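PDB 2B5W: glucose 1-dehydrogenase from Haloferax mediterranei, which catalyses the zinc-dependent oxidation of D-glucose and several other aldose sugars, using NADP(+) in preference to NAD(+) as electron acceptor. Local coordinates for residues G182-G185 / L186-A190. The protein carries 1 engineered substitution. Residues are numbered along the deposited sequence; the frame is centred on the assembly and turned at random.
With NAP (NADP nicotinamide-adenine-dinucleotide phosphate), chain I.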
loop_
_atom_site.group_PDB
_atom_site.type_symbol
_atom_site.label_atom_id
_atom_site.label_comp_id
_atom_site.label_asym_id
_atom_site.label_seq_id
_atom_site.Cartn_x
_atom_site.Cartn_y
_atom_site.Cartn_z
ATOM N N GLY A 182 17.216 -7.416 -14.342
ATOM C CA GLY A 182 18.523 -7.107 -13.812
ATOM C C GLY A 182 18.826 -8.028 -12.634
ATOM O O GLY A 182 18.026 -8.918 -12.320
ATOM N N SER A 183 19.974 -7.842 -11.984
ATOM C CA SER A 183 20.313 -8.804 -10.928
ATOM C C SER A 183 19.278 -8.801 -9.796
ATOM O O SER A 183 19.016 -9.829 -9.202
ATOM C CB SER A 183 21.735 -8.593 -10.400
ATOM O OG SER A 183 21.911 -7.357 -9.764
ATOM N N LEU A 184 18.721 -7.642 -9.473
ATOM C CA LEU A 184 17.720 -7.604 -8.386
ATOM C C LEU A 184 16.438 -8.378 -8.774
ATOM O O LEU A 184 15.899 -9.187 -8.008
ATOM C CB LEU A 184 17.406 -6.163 -7.955
ATOM C CG LEU A 184 16.423 -6.054 -6.775
ATOM C CD1 LEU A 184 16.951 -6.737 -5.508
ATOM C CD2 LEU A 184 16.022 -4.592 -6.518
ATOM N N GLY A 185 15.952 -8.144 -9.982
ATOM C CA GLY A 185 14.777 -8.838 -10.453
ATOM C C GLY A 185 14.980 -10.332 -10.537
ATOM O O GLY A 185 14.118 -11.086 -10.126
ATOM N N LEU A 186 16.136 -10.787 -11.016
ATOM C CA LEU A 186 16.334 -12.217 -11.175
ATOM C C LEU A 186 16.508 -12.885 -9.805
ATOM O O LEU A 186 16.001 -13.963 -9.559
ATOM C CB LEU A 186 17.527 -12.520 -12.070
ATOM C CG LEU A 186 17.360 -12.021 -13.509
ATOM C CD1 LEU A 186 18.648 -12.236 -14.280
ATOM C CD2 LEU A 186 16.281 -12.758 -14.220
ATOM N N LEU A 187 17.261 -12.235 -8.911
ATOM C CA LEU A 187 17.368 -12.751 -7.541
ATOM C C LEU A 187 15.976 -12.861 -6.898
ATOM O O LEU A 187 15.630 -13.878 -6.270
ATOM C CB LEU A 187 18.255 -11.804 -6.727
ATOM C CG LEU A 187 18.840 -12.206 -5.405
ATOM C CD1 LEU A 187 19.715 -13.423 -5.566
ATOM C CD2 LEU A 187 19.638 -10.994 -4.894
ATOM N N THR A 188 15.172 -11.822 -7.081
ATOM C CA THR A 188 13.846 -11.771 -6.541
ATOM C C THR A 188 12.970 -12.895 -7.093
ATOM O O THR A 188 12.232 -13.535 -6.355
ATOM C CB THR A 188 13.215 -10.415 -6.781
ATOM O OG1 THR A 188 13.985 -9.410 -6.107
ATOM C CG2 THR A 188 11.853 -10.338 -6.240
ATOM N N LEU A 189 13.080 -13.157 -8.389
ATOM C CA LEU A 189 12.295 -14.224 -8.993
ATOM C C LEU A 189 12.606 -15.594 -8.341
ATOM O O LEU A 189 11.694 -16.362 -8.054
ATOM C CB LEU A 189 12.555 -14.222 -10.498
ATOM C CG LEU A 189 11.758 -15.208 -11.343
ATOM C CD1 LEU A 189 10.305 -14.884 -11.339
ATOM C CD2 LEU A 189 12.355 -15.233 -12.766
ATOM N N ALA A 190 13.889 -15.913 -8.126
ATOM C CA ALA A 190 14.281 -17.132 -7.455
ATOM C C ALA A 190 13.813 -17.145 -6.013
ATOM O O ALA A 190 13.363 -18.182 -5.500
ATOM C CB ALA A 190 15.788 -17.332 -7.504
HETATM P PA NAP I . 19.336 -2.949 -13.604
HETATM O O1A NAP I . 19.551 -1.706 -14.325
HETATM O O2A NAP I . 20.523 -3.919 -13.694
HETATM O O5B NAP I . 18.067 -3.714 -14.145
HETATM C C5B NAP I . 16.900 -3.090 -14.607
HETATM C C4B NAP I . 16.416 -4.050 -15.671
HETATM O O4B NAP I . 15.117 -3.653 -16.047
HETATM C C3B NAP I . 17.296 -4.064 -16.936
HETATM O O3B NAP I . 17.810 -5.352 -17.236
HETATM C C2B NAP I . 16.360 -3.552 -18.032
HETATM O O2B NAP I . 16.466 -4.231 -19.273
HETATM C C1B NAP I . 14.991 -3.801 -17.444
HETATM N N9A NAP I . 14.021 -2.843 -17.938
HETATM C C8A NAP I . 14.077 -1.474 -17.817
HETATM N N7A NAP I . 12.989 -0.952 -18.414
HETATM C C5A NAP I . 12.260 -1.982 -18.960
HETATM C C6A NAP I . 11.069 -2.058 -19.690
HETATM N N6A NAP I . 10.385 -0.963 -20.082
HETATM N N1A NAP I . 10.593 -3.288 -20.081
HETATM C C2A NAP I . 11.254 -4.449 -19.741
HETATM N N3A NAP I . 12.436 -4.392 -19.023
HETATM C C4A NAP I . 12.913 -3.185 -18.630
HETATM O O3 NAP I . 19.201 -2.683 -12.039
HETATM P PN NAP I . 19.113 -3.697 -10.780
HETATM O O1N NAP I . 18.386 -4.955 -11.118
HETATM O O2N NAP I . 20.402 -3.771 -10.022
HETATM O O5D NAP I . 18.093 -2.668 -10.106
HETATM C C5D NAP I . 16.739 -2.623 -10.511
HETATM C C4D NAP I . 16.067 -1.347 -10.007
HETATM O O4D NAP I . 16.029 -1.405 -8.578
HETATM C C3D NAP I . 16.816 -0.062 -10.372
HETATM O O3D NAP I . 15.912 0.960 -10.742
HETATM C C2D NAP I . 17.557 0.277 -9.083
HETATM O O2D NAP I . 17.922 1.625 -8.940
HETATM C C1D NAP I . 16.546 -0.190 -8.036
HETATM N N1N NAP I . 17.093 -0.572 -6.729
HETATM C C2N NAP I . 16.404 -0.090 -5.659
HETATM C C3N NAP I . 16.775 -0.462 -4.398
HETATM C C7N NAP I . 15.851 -0.031 -3.296
HETATM O O7N NAP I . 16.398 -0.270 -2.039
HETATM N N7N NAP I . 14.642 0.523 -3.590
HETATM C C4N NAP I . 17.875 -1.297 -4.163
HETATM C C5N NAP I . 18.560 -1.790 -5.266
HETATM C C6N NAP I . 18.144 -1.443 -6.559
HETATM P P2B NAP I . 17.495 -3.719 -20.464
HETATM O O1X NAP I . 18.874 -3.869 -20.079
HETATM O O2X NAP I . 17.084 -4.608 -21.656
HETATM O O3X NAP I . 17.192 -2.250 -20.779
#
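Leu186 N and Leu187 N donate to Gly182 O and Ser183 O, each at 3.0 Å, opening the first turn of helix 183-194 with Gly182 as its N-cap, and Leu189 N continues the i to i+4 pattern to Gly185 O. Leu184 O is gripped twice by one residue: Thr188 N reaches it at 2.9 Å and Thr188 OG1 at 2.7 Å, from opposite faces of the carbonyl plane. The hydroxyl can do so because chi1 of -62° sets OG1 anti to the carbonyl carbon, folded back over the preceding turn; OG1 is also hydrogen-bonded to Thr155 OG1 of helix 149-164. A valine at Thr188 would probably cost Leu184 O its second donor and leave the Thr155 hydroxyl without this partner. The setting is the first beta-alpha-beta unit of a Rossmann fold, where a helix N-terminus meets the dinucleotide pyrophosphate; Gly182, at the N-cap, and Gly185, in the first helical turn, fit its glycine-rich pattern. Here Leu184 N donates to NADP O1N at 3.2 Å, and the helix dipole probably favours the phosphate charge. A CB on Gly182 would fall 2.1 Å from NADP O5B, so the cofactor leaves no room for a side chain there. With CG anti to the backbone N (chi1 -177°), Leu184 brings CD2 within 3.8 Å of nicotinamide C6N, while CD1 lies 4.0 Å from Thr188 OG1. Farther round the helix, Leu186 and Leu187 pack on Leu327 of helix 321-327.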